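Local coordinates for cytosolic phospholipase A2 delta (Homo sapiens, PDB 5IZ5), which cleaves membrane glycerophospholipids at the sn-2 position in a calcium-dependent manner, preferring linoleic acid as the released fatty acid, at residues 567-577 and 763-773; 736-747 and 784-795. The protein carries 3 engineered substitutions. All blocks are in the same frame, centred on the assembly; numbering follows the deposited sequence.

How the contacts relate
Contact 1 joins two loops near the catalytic centre, 567-577 and 763-773, while contact 2 holds loop 736-747 against helix 779-794. Their centres lie about 21 Å apart, on the same side of the chain's centre and within the PLA2c catalytic region. Along the chain the segments alternate, 567-577, 736-747, 763-773 and 784-795, and the loop that holds Tyr770 leads on into the helix of contact 2. The two touch directly: Leu763 packs on the backbone of Val737 and Asn738, and through Tyr770, on Leu785 and Arg784, contact 1 reaches helix 779-794. That helix lies beside helix 335-351, which begins at the substrate-binding Gly335, next to Gly334.

Contact 1: residues 567-577 and 763-773; sequences EPLTTSGTSSR and LTGATCPYTLS
Glu567 crosses Thr771 at about a right angle and lays its OE1 between two donors. The Thr771 hydroxyl OG1 meets Glu567 OE1 at 2.9 Å, nearly in line with the C-O bond. The backbone N of Leu772 gives Glu567 OE1 a 3.2 Å bond on its syn lone pair, almost straight at 175°. With chi1 at -174°, Thr771 OG1 points away from its own backbone N, and there it also takes a hydrogen bond from a bound water at 2.6 Å. That water donates to Ser576 O as well and accepts from Ser773 N, knitting the two loops together. Ser576 OG also approaches Thr771 OG1, although its proton may instead go to Pro568 O. A valine in place of Thr771 would probably leave the water without one of its acceptors and Glu567 OE1 held by Leu772 N alone. Further along, Ser773 OG bonds Arg577 O at 2.7 Å.

At the other end the contact is made by van der Waals packing of Pro568 and Ala766 on backbone groups. Pro568 CB comes 3.2 Å from Thr764 O, its CG lies by Cys768 CB, and Ala766 CB presses on the Thr570-Thr571 peptide, 3.3 Å from Thr571 N.

In the second shell, Arg337 holds the second carboxylate oxygen, OE2, in a salt bridge and through NE also donates to Tyr770 O, linking Glu567 to the 763-773 loop. Arg577 turns its guanidinium to Asn538 and Asp541, fastening its loop to helix 534-543. Leu772 has its side chain about 4 Å from that of Gly334 and about 6 Å from that of the nucleophile Ser365. With Glu567 holding its backbone, Leu772 thus probably helps line the surroundings of the active site of a patatin-like phospholipase, where Ser365 probably works with Asp651.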
loop_
_atom_site.group_PDB
_atom_site.type_symbol
_atom_site.label_atom_id
_atom_site.label_comp_id
_atom_site.label_asym_id
_atom_site.label_seq_id
_atom_site.Cartn_x
_atom_site.Cartn_y
_atom_site.Cartn_z
ATOM N N GLU B 567 7.913 -25.283 6.495
ATOM C CA GLU B 567 6.710 -26.076 6.766
ATOM C C GLU B 567 6.971 -27.573 6.610
ATOM O O GLU B 567 7.821 -27.967 5.810
ATOM C CB GLU B 567 5.576 -25.656 5.831
ATOM C CG GLU B 567 4.913 -24.340 6.217
ATOM C CD GLU B 567 3.450 -24.269 5.817
ATOM O OE1 GLU B 567 3.006 -25.078 4.969
ATOM O OE2 GLU B 567 2.741 -23.395 6.362
ATOM N N PRO B 568 6.230 -28.415 7.362
ATOM C CA PRO B 568 6.517 -29.856 7.391
ATOM C C PRO B 568 6.440 -30.521 6.018
ATOM O O PRO B 568 5.436 -30.389 5.317
ATOM C CB PRO B 568 5.441 -30.416 8.335
ATOM C CG PRO B 568 4.347 -29.407 8.322
ATOM C CD PRO B 568 5.033 -28.083 8.156
ATOM N N LEU B 569 7.503 -31.231 5.650
ATOM C CA LEU B 569 7.604 -31.866 4.337
ATOM C C LEU B 569 6.587 -32.993 4.179
ATOM O O LEU B 569 6.030 -33.484 5.157
ATOM C CB LEU B 569 9.025 -32.398 4.109
ATOM C CG LEU B 569 10.136 -31.340 4.087
ATOM C CD1 LEU B 569 11.507 -31.974 4.275
ATOM C CD2 LEU B 569 10.092 -30.531 2.798
ATOM N N THR B 570 6.349 -33.389 2.933
ATOM C CA THR B 570 5.368 -34.426 2.609
ATOM C C THR B 570 5.929 -35.821 2.893
ATOM O O THR B 570 7.093 -35.970 3.276
ATOM C CB THR B 570 4.963 -34.356 1.120
ATOM O OG1 THR B 570 6.113 -34.584 0.292
ATOM C CG2 THR B 570 4.352 -32.989 0.779
ATOM N N THR B 571 5.103 -36.843 2.683
ATOM C CA THR B 571 5.547 -38.232 2.816
ATOM C C THR B 571 6.654 -38.560 1.814
ATOM O O THR B 571 7.462 -39.453 2.061
ATOM C CB THR B 571 4.392 -39.236 2.625
ATOM O OG1 THR B 571 3.818 -39.081 1.322
ATOM C CG2 THR B 571 3.316 -39.035 3.677
ATOM N N SER B 572 6.687 -37.826 0.699
ATOM C CA SER B 572 7.724 -37.980 -0.330
ATOM C C SER B 572 9.018 -37.223 -0.021
ATOM O O SER B 572 9.981 -37.304 -0.788
ATOM C CB SER B 572 7.191 -37.497 -1.686
ATOM O OG SER B 572 5.888 -37.999 -1.930
ATOM N N GLY B 573 9.036 -36.477 1.083
ATOM C CA GLY B 573 10.184 -35.655 1.441
ATOM C C GLY B 573 10.252 -34.348 0.671
ATOM O O GLY B 573 11.295 -33.694 0.666
ATOM N N THR B 574 9.142 -33.962 0.036
ATOM C CA THR B 574 9.065 -32.728 -0.754
ATOM C C THR B 574 8.250 -31.659 -0.025
ATOM O O THR B 574 7.578 -31.951 0.968
ATOM C CB THR B 574 8.428 -32.984 -2.138
ATOM O OG1 THR B 574 7.183 -33.680 -1.983
ATOM C CG2 THR B 574 9.357 -33.809 -3.011
ATOM N N SER B 575 8.317 -30.425 -0.527
ATOM C CA SER B 575 7.598 -29.294 0.070
ATOM C C SER B 575 6.090 -29.520 0.045
ATOM O O SER B 575 5.546 -30.037 -0.928
ATOM C CB SER B 575 7.930 -27.989 -0.664
ATOM O OG SER B 575 7.175 -26.904 -0.146
ATOM N N SER B 576 5.428 -29.127 1.128
ATOM C CA SER B 576 3.976 -29.228 1.231
ATOM C C SER B 576 3.264 -28.010 0.625
ATOM O O SER B 576 2.036 -27.994 0.550
ATOM C CB SER B 576 3.573 -29.379 2.703
ATOM O OG SER B 576 4.134 -28.345 3.495
ATOM N N ARG B 577 4.038 -27.016 0.182
ATOM C CA ARG B 577 3.509 -25.700 -0.199
ATOM C C ARG B 577 2.473 -25.762 -1.316
ATOM O O ARG B 577 1.346 -25.313 -1.138
ATOM C CB ARG B 577 4.653 -24.762 -0.607
ATOM C CG ARG B 577 4.231 -23.319 -0.858
ATOM C CD ARG B 577 5.436 -22.424 -1.103
ATOM N NE ARG B 577 6.167 -22.812 -2.312
ATOM C CZ ARG B 577 6.016 -22.269 -3.522
ATOM N NH1 ARG B 577 5.155 -21.278 -3.738
ATOM N NH2 ARG B 577 6.745 -22.724 -4.535
ATOM N N LEU B 763 0.205 -31.247 13.877
ATOM C CA LEU B 763 0.918 -30.015 13.530
ATOM C C LEU B 763 2.291 -30.231 12.882
ATOM O O LEU B 763 2.878 -29.267 12.386
ATOM C CB LEU B 763 1.117 -29.149 14.781
ATOM C CG LEU B 763 -0.113 -28.656 15.546
ATOM C CD1 LEU B 763 0.337 -27.806 16.723
ATOM C CD2 LEU B 763 -1.057 -27.860 14.657
ATOM N N THR B 764 2.812 -31.460 12.890
ATOM C CA THR B 764 4.243 -31.679 12.549
ATOM C C THR B 764 4.671 -32.709 11.490
ATOM O O THR B 764 5.666 -32.486 10.799
ATOM C CB THR B 764 5.051 -31.993 13.825
ATOM O OG1 THR B 764 4.384 -33.014 14.580
ATOM C CG2 THR B 764 5.207 -30.749 14.684
ATOM N N GLY B 765 3.976 -33.832 11.370
ATOM C CA GLY B 765 4.371 -34.848 10.392
ATOM C C GLY B 765 3.984 -34.485 8.971
ATOM O O GLY B 765 3.451 -33.398 8.712
ATOM N N ALA B 766 4.272 -35.398 8.044
ATOM C CA ALA B 766 3.625 -35.383 6.741
ATOM C C ALA B 766 2.150 -35.645 6.999
ATOM O O ALA B 766 1.773 -36.076 8.091
ATOM C CB ALA B 766 4.207 -36.450 5.834
ATOM N N THR B 767 1.319 -35.369 6.001
ATOM C CA THR B 767 -0.145 -35.427 6.149
ATOM C C THR B 767 -0.705 -34.412 7.166
ATOM O O THR B 767 -1.876 -34.498 7.542
ATOM C CB THR B 767 -0.653 -36.847 6.510
ATOM O OG1 THR B 767 -0.360 -37.145 7.884
ATOM C CG2 THR B 767 -0.031 -37.902 5.599
ATOM N N CYS B 768 0.124 -33.464 7.607
ATOM C CA CYS B 768 -0.351 -32.316 8.375
ATOM C C CYS B 768 -1.410 -31.608 7.540
ATOM O O CYS B 768 -1.100 -31.097 6.463
ATOM C CB CYS B 768 0.799 -31.348 8.667
ATOM S SG CYS B 768 0.306 -29.766 9.399
ATOM N N PRO B 769 -2.664 -31.579 8.021
ATOM C CA PRO B 769 -3.744 -30.981 7.244
ATOM C C PRO B 769 -3.823 -29.445 7.329
ATOM O O PRO B 769 -4.746 -28.854 6.762
ATOM C CB PRO B 769 -4.985 -31.601 7.877
ATOM C CG PRO B 769 -4.610 -31.729 9.311
ATOM C CD PRO B 769 -3.137 -32.029 9.341
ATOM N N TYR B 770 -2.870 -28.807 8.005
ATOM C CA TYR B 770 -2.913 -27.362 8.227
ATOM C C TYR B 770 -1.854 -26.625 7.413
ATOM O O TYR B 770 -1.451 -25.521 7.758
ATOM C CB TYR B 770 -2.730 -27.079 9.712
ATOM C CG TYR B 770 -3.686 -27.854 10.591
ATOM C CD1 TYR B 770 -5.060 -27.717 10.438
ATOM C CD2 TYR B 770 -3.220 -28.722 11.578
ATOM C CE1 TYR B 770 -5.945 -28.418 11.242
ATOM C CE2 TYR B 770 -4.097 -29.427 12.391
ATOM C CZ TYR B 770 -5.458 -29.273 12.218
ATOM O OH TYR B 770 -6.329 -29.967 13.021
ATOM N N THR B 771 -1.401 -27.245 6.330
ATOM C CA THR B 771 -0.390 -26.641 5.469
ATOM C C THR B 771 -0.969 -25.430 4.718
ATOM O O THR B 771 -2.169 -25.374 4.452
ATOM C CB THR B 771 0.214 -27.687 4.495
ATOM O OG1 THR B 771 1.300 -27.099 3.775
ATOM C CG2 THR B 771 -0.816 -28.216 3.504
ATOM N N LEU B 772 -0.094 -24.485 4.381
ATOM C CA LEU B 772 -0.481 -23.174 3.839
ATOM C C LEU B 772 -1.575 -23.232 2.781
ATOM O O LEU B 772 -2.595 -22.563 2.894
ATOM C CB LEU B 772 0.739 -22.464 3.245
ATOM C CG LEU B 772 0.544 -21.032 2.738
ATOM C CD1 LEU B 772 0.082 -20.109 3.851
ATOM C CD2 LEU B 772 1.841 -20.530 2.128
ATOM N N SER B 773 -1.367 -24.041 1.755
ATOM C CA SER B 773 -2.279 -24.026 0.623
ATOM C C SER B 773 -3.525 -24.874 0.801
ATOM O O SER B 773 -4.420 -24.768 -0.014
ATOM C CB SER B 773 -1.556 -24.410 -0.661
ATOM O OG SER B 773 -0.599 -23.417 -0.993
HETATM O O HOH W 1 0.289 -26.022 1.610
#

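Contact 2: residues 736-747 and 784-795; sequences LVNASFKDHSAP and RLLRLSDYNVQT
Tyr791 and Phe741 meet where helix 784-794 receives the loop 736-747, and Tyr791 can be followed outward from the helix. Tyr791 CB lies 3.5 Å from Phe741 CD1. With chi1 at 173°, CG swings away from the backbone N, and the ring then runs out toward the loop. Phe741 CD1 sits over one ring face near CG; the two rings are oblique, their planes at 55°. Along one rim, CD1 nears Ala746 CA and Pro747 CD, and Tyr791 CE1 reaches Ala746 C at 3.4 Å and Pro747 N. On the other, CD2 faces Phe741 CB and CD1, while CE2 and then CZ lie beside Ser740 OG, near the ring plane. At the tip, Tyr791 OH and Ser740 OG share a hydrogen bond modelled at a very short 2.5 Å, so its exact length is doubtful. OH also touches His744 CB. Ser740 OG is hydrogen-bonded to Glu716 too, while Ser740 O accepts from His744 ND1, holding the imidazole, whose end leads away from the helix.

Beyond Tyr791, the Phe741 ring lies flat against the helix, with Leu788 CA 3.8 Å from its centroid in a CH-pi contact. Asn792 ND2 reaches Val737 O at 3.0 Å, in the carbonyl plane, and its OD1 accepts a hydrogen bond from a water that accepts from Ala739 N and Phe741 N. Toward the N-terminal end of both segments, Leu736 CD1 and Leu785 CD1 pack at 3.8 Å. Ser789 is hydrogen-bonded to Ser341, and helix 779-794 thus packs between helix 335-351 and the 736-747 loop in the alpha/beta hydrolase-type catalytic domain.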
loop_
_atom_site.group_PDB
_atom_site.type_symbol
_atom_site.label_atom_id
_atom_site.label_comp_id
_atom_site.label_asym_id
_atom_site.label_seq_id
_atom_site.Cartn_x
_atom_site.Cartn_y
_atom_site.Cartn_z
ATOM N N LEU B 736 1.867 -21.375 17.996
ATOM C CA LEU B 736 0.987 -22.474 17.633
ATOM C C LEU B 736 1.647 -23.784 18.049
ATOM O O LEU B 736 2.505 -24.313 17.345
ATOM C CB LEU B 736 0.683 -22.458 16.137
ATOM C CG LEU B 736 -0.315 -23.512 15.648
ATOM C CD1 LEU B 736 -1.641 -23.448 16.396
ATOM C CD2 LEU B 736 -0.540 -23.323 14.160
ATOM N N VAL B 737 1.251 -24.289 19.212
ATOM C CA VAL B 737 1.873 -25.474 19.787
ATOM C C VAL B 737 0.831 -26.306 20.526
ATOM O O VAL B 737 -0.066 -25.764 21.165
ATOM C CB VAL B 737 3.039 -25.081 20.726
ATOM C CG1 VAL B 737 2.538 -24.348 21.969
ATOM C CG2 VAL B 737 3.861 -26.303 21.110
ATOM N N ASN B 738 0.947 -27.625 20.417
ATOM C CA ASN B 738 0.119 -28.546 21.179
ATOM C C ASN B 738 0.937 -29.044 22.358
ATOM O O ASN B 738 1.685 -30.015 22.235
ATOM C CB ASN B 738 -0.321 -29.720 20.297
ATOM C CG ASN B 738 -1.334 -30.628 20.980
ATOM O OD1 ASN B 738 -1.910 -30.280 22.012
ATOM N ND2 ASN B 738 -1.566 -31.798 20.397
ATOM N N ALA B 739 0.826 -28.355 23.491
ATOM C CA ALA B 739 1.561 -28.743 24.696
ATOM C C ALA B 739 0.613 -29.419 25.689
ATOM O O ALA B 739 0.268 -30.585 25.505
ATOM C CB ALA B 739 2.261 -27.537 25.308
ATOM N N SER B 740 0.148 -28.687 26.700
ATOM C CA SER B 740 -0.661 -29.280 27.761
ATOM C C SER B 740 -2.014 -29.767 27.235
ATOM O O SER B 740 -2.634 -30.636 27.843
ATOM C CB SER B 740 -0.833 -28.291 28.928
ATOM O OG SER B 740 -1.946 -27.437 28.730
ATOM N N PHE B 741 -2.452 -29.229 26.094
ATOM C CA PHE B 741 -3.712 -29.630 25.454
ATOM C C PHE B 741 -3.761 -31.102 25.072
ATOM O O PHE B 741 -4.843 -31.657 24.921
ATOM C CB PHE B 741 -3.963 -28.777 24.195
ATOM C CG PHE B 741 -5.303 -29.013 23.535
ATOM C CD1 PHE B 741 -6.470 -28.556 24.125
ATOM C CD2 PHE B 741 -5.394 -29.659 22.310
ATOM C CE1 PHE B 741 -7.700 -28.748 23.522
ATOM C CE2 PHE B 741 -6.625 -29.853 21.695
ATOM C CZ PHE B 741 -7.779 -29.399 22.304
ATOM N N LYS B 742 -2.607 -31.735 24.887
ATOM C CA LYS B 742 -2.590 -33.173 24.580
ATOM C C LYS B 742 -3.329 -33.939 25.691
ATOM O O LYS B 742 -4.113 -34.851 25.415
ATOM C CB LYS B 742 -1.158 -33.696 24.450
ATOM C CG LYS B 742 -0.894 -34.567 23.222
ATOM C CD LYS B 742 0.590 -34.644 22.879
ATOM C CE LYS B 742 1.257 -33.269 22.857
ATOM N NZ LYS B 742 2.352 -33.161 21.857
ATOM N N ASP B 743 -3.100 -33.522 26.937
ATOM C CA ASP B 743 -3.623 -34.220 28.118
ATOM C C ASP B 743 -4.968 -33.670 28.587
ATOM O O ASP B 743 -5.817 -34.433 29.052
ATOM C CB ASP B 743 -2.635 -34.127 29.287
ATOM C CG ASP B 743 -1.236 -34.563 28.915
ATOM O OD1 ASP B 743 -1.097 -35.582 28.206
ATOM O OD2 ASP B 743 -0.278 -33.881 29.336
ATOM N N HIS B 744 -5.159 -32.355 28.463
ATOM C CA HIS B 744 -6.267 -31.660 29.117
ATOM C C HIS B 744 -7.321 -31.184 28.128
ATOM O O HIS B 744 -6.995 -30.583 27.109
ATOM C CB HIS B 744 -5.736 -30.457 29.905
ATOM C CG HIS B 744 -4.628 -30.805 30.842
ATOM N ND1 HIS B 744 -3.378 -31.161 30.391
ATOM C CD2 HIS B 744 -4.573 -30.865 32.194
ATOM C CE1 HIS B 744 -2.597 -31.426 31.424
ATOM N NE2 HIS B 744 -3.298 -31.253 32.530
ATOM N N SER B 745 -8.586 -31.450 28.444
ATOM C CA SER B 745 -9.713 -30.989 27.634
ATOM C C SER B 745 -10.119 -29.566 27.994
ATOM O O SER B 745 -10.861 -28.925 27.255
ATOM C CB SER B 745 -10.919 -31.897 27.852
ATOM O OG SER B 745 -11.422 -31.759 29.171
ATOM N N ALA B 746 -9.669 -29.105 29.156
ATOM C CA ALA B 746 -9.941 -27.752 29.616
ATOM C C ALA B 746 -8.875 -27.374 30.636
ATOM O O ALA B 746 -8.189 -28.251 31.163
ATOM C CB ALA B 746 -11.332 -27.668 30.227
ATOM N N PRO B 747 -8.702 -26.068 30.894
ATOM C CA PRO B 747 -7.689 -25.608 31.844
ATOM C C PRO B 747 -7.760 -26.359 33.185
ATOM O O PRO B 747 -8.765 -26.269 33.899
ATOM C CB PRO B 747 -8.024 -24.122 32.024
ATOM C CG PRO B 747 -8.761 -23.727 30.785
ATOM C CD PRO B 747 -9.331 -24.957 30.160
ATOM N N ARG B 784 -10.208 -29.607 16.158
ATOM C CA ARG B 784 -8.969 -29.779 16.920
ATOM C C ARG B 784 -8.128 -28.508 16.972
ATOM O O ARG B 784 -7.673 -28.104 18.043
ATOM C CB ARG B 784 -8.121 -30.901 16.328
ATOM C CG ARG B 784 -8.583 -32.296 16.716
ATOM C CD ARG B 784 -7.672 -33.346 16.096
ATOM N NE ARG B 784 -8.377 -34.433 15.416
ATOM C CZ ARG B 784 -8.249 -35.735 15.667
ATOM N NH1 ARG B 784 -7.457 -36.187 16.635
ATOM N NH2 ARG B 784 -8.943 -36.594 14.928
ATOM N N LEU B 785 -7.907 -27.893 15.813
ATOM C CA LEU B 785 -7.093 -26.677 15.732
ATOM C C LEU B 785 -7.774 -25.536 16.474
ATOM O O LEU B 785 -7.134 -24.801 17.227
ATOM C CB LEU B 785 -6.830 -26.281 14.269
ATOM C CG LEU B 785 -5.978 -25.033 14.005
ATOM C CD1 LEU B 785 -4.679 -25.056 14.791
ATOM C CD2 LEU B 785 -5.682 -24.891 12.519
ATOM N N LEU B 786 -9.075 -25.396 16.252
ATOM C CA LEU B 786 -9.860 -24.361 16.912
ATOM C C LEU B 786 -9.838 -24.527 18.434
ATOM O O LEU B 786 -9.549 -23.578 19.159
ATOM C CB LEU B 786 -11.303 -24.405 16.417
ATOM C CG LEU B 786 -12.226 -23.352 17.037
ATOM C CD1 LEU B 786 -12.159 -22.058 16.243
ATOM C CD2 LEU B 786 -13.653 -23.864 17.116
ATOM N N ARG B 787 -10.145 -25.734 18.906
ATOM C CA ARG B 787 -10.221 -25.995 20.347
ATOM C C ARG B 787 -8.850 -25.891 21.011
ATOM O O ARG B 787 -8.742 -25.401 22.132
ATOM C CB ARG B 787 -10.859 -27.355 20.646
ATOM C CG ARG B 787 -12.336 -27.459 20.303
ATOM C CD ARG B 787 -13.055 -28.510 21.139
ATOM N NE ARG B 787 -14.449 -28.677 20.729
ATOM C CZ ARG B 787 -14.913 -29.614 19.898
ATOM N NH1 ARG B 787 -14.111 -30.520 19.344
ATOM N NH2 ARG B 787 -16.211 -29.640 19.611
ATOM N N LEU B 788 -7.808 -26.328 20.312
ATOM C CA LEU B 788 -6.442 -26.125 20.783
ATOM C C LEU B 788 -6.163 -24.645 21.019
ATOM O O LEU B 788 -5.631 -24.261 22.060
ATOM C CB LEU B 788 -5.428 -26.670 19.773
ATOM C CG LEU B 788 -3.965 -26.282 20.010
ATOM C CD1 LEU B 788 -3.482 -26.791 21.360
ATOM C CD2 LEU B 788 -3.080 -26.810 18.898
ATOM N N SER B 789 -6.499 -23.824 20.028
ATOM C CA SER B 789 -6.250 -22.387 20.090
ATOM C C SER B 789 -7.018 -21.762 21.246
ATOM O O SER B 789 -6.469 -20.986 22.021
ATOM C CB SER B 789 -6.651 -21.718 18.767
ATOM O OG SER B 789 -5.987 -22.312 17.668
ATOM N N ASP B 790 -8.297 -22.104 21.335
ATOM C CA ASP B 790 -9.158 -21.676 22.432
ATOM C C ASP B 790 -8.546 -22.048 23.786
ATOM O O ASP B 790 -8.417 -21.208 24.677
ATOM C CB ASP B 790 -10.534 -22.328 22.265
ATOM C CG ASP B 790 -11.505 -21.965 23.368
ATOM O OD1 ASP B 790 -11.305 -20.945 24.056
ATOM O OD2 ASP B 790 -12.490 -22.706 23.537
ATOM N N TYR B 791 -8.153 -23.309 23.915
ATOM C CA TYR B 791 -7.558 -23.813 25.145
ATOM C C TYR B 791 -6.287 -23.055 25.528
ATOM O O TYR B 791 -6.143 -22.623 26.672
ATOM C CB TYR B 791 -7.254 -25.304 25.007
ATOM C CG TYR B 791 -6.478 -25.867 26.165
ATOM C CD1 TYR B 791 -7.128 -26.420 27.265
ATOM C CD2 TYR B 791 -5.093 -25.850 26.160
ATOM C CE1 TYR B 791 -6.413 -26.937 28.331
ATOM C CE2 TYR B 791 -4.374 -26.362 27.214
ATOM C CZ TYR B 791 -5.035 -26.906 28.300
ATOM O OH TYR B 791 -4.316 -27.419 29.355
ATOM N N ASN B 792 -5.373 -22.901 24.571
ATOM C CA ASN B 792 -4.088 -22.234 24.820
ATOM C C ASN B 792 -4.221 -20.829 25.379
ATOM O O ASN B 792 -3.381 -20.388 26.159
ATOM C CB ASN B 792 -3.242 -22.174 23.548
ATOM C CG ASN B 792 -2.662 -23.516 23.169
ATOM O OD1 ASN B 792 -2.902 -24.522 23.839
ATOM N ND2 ASN B 792 -1.883 -23.538 22.100
ATOM N N VAL B 793 -5.267 -20.121 24.976
ATOM C CA VAL B 793 -5.517 -18.792 25.519
ATOM C C VAL B 793 -6.195 -18.888 26.892
ATOM O O VAL B 793 -5.799 -18.192 27.823
ATOM C CB VAL B 793 -6.332 -17.927 24.535
ATOM C CG1 VAL B 793 -6.879 -16.679 25.216
ATOM C CG2 VAL B 793 -5.455 -17.537 23.354
ATOM N N GLN B 794 -7.202 -19.749 27.018
ATOM C CA GLN B 794 -7.895 -19.921 28.303
ATOM C C GLN B 794 -6.944 -20.335 29.426
ATOM O O GLN B 794 -6.948 -19.744 30.500
ATOM C CB GLN B 794 -9.053 -20.912 28.183
ATOM C CG GLN B 794 -10.332 -20.259 27.692
ATOM C CD GLN B 794 -11.464 -21.246 27.496
ATOM O OE1 GLN B 794 -11.283 -22.455 27.631
ATOM N NE2 GLN B 794 -12.641 -20.733 27.168
ATOM N N THR B 795 -6.101 -21.323 29.158
ATOM C CA THR B 795 -5.096 -21.749 30.134
ATOM C C THR B 795 -4.075 -20.659 30.487
ATOM O O THR B 795 -3.344 -20.803 31.454
ATOM C CB THR B 795 -4.331 -22.984 29.649
ATOM O OG1 THR B 795 -3.762 -23.662 30.780
ATOM C CG2 THR B 795 -3.235 -22.574 28.699
HETATM O O HOH W 2 -1.289 -26.811 24.606
#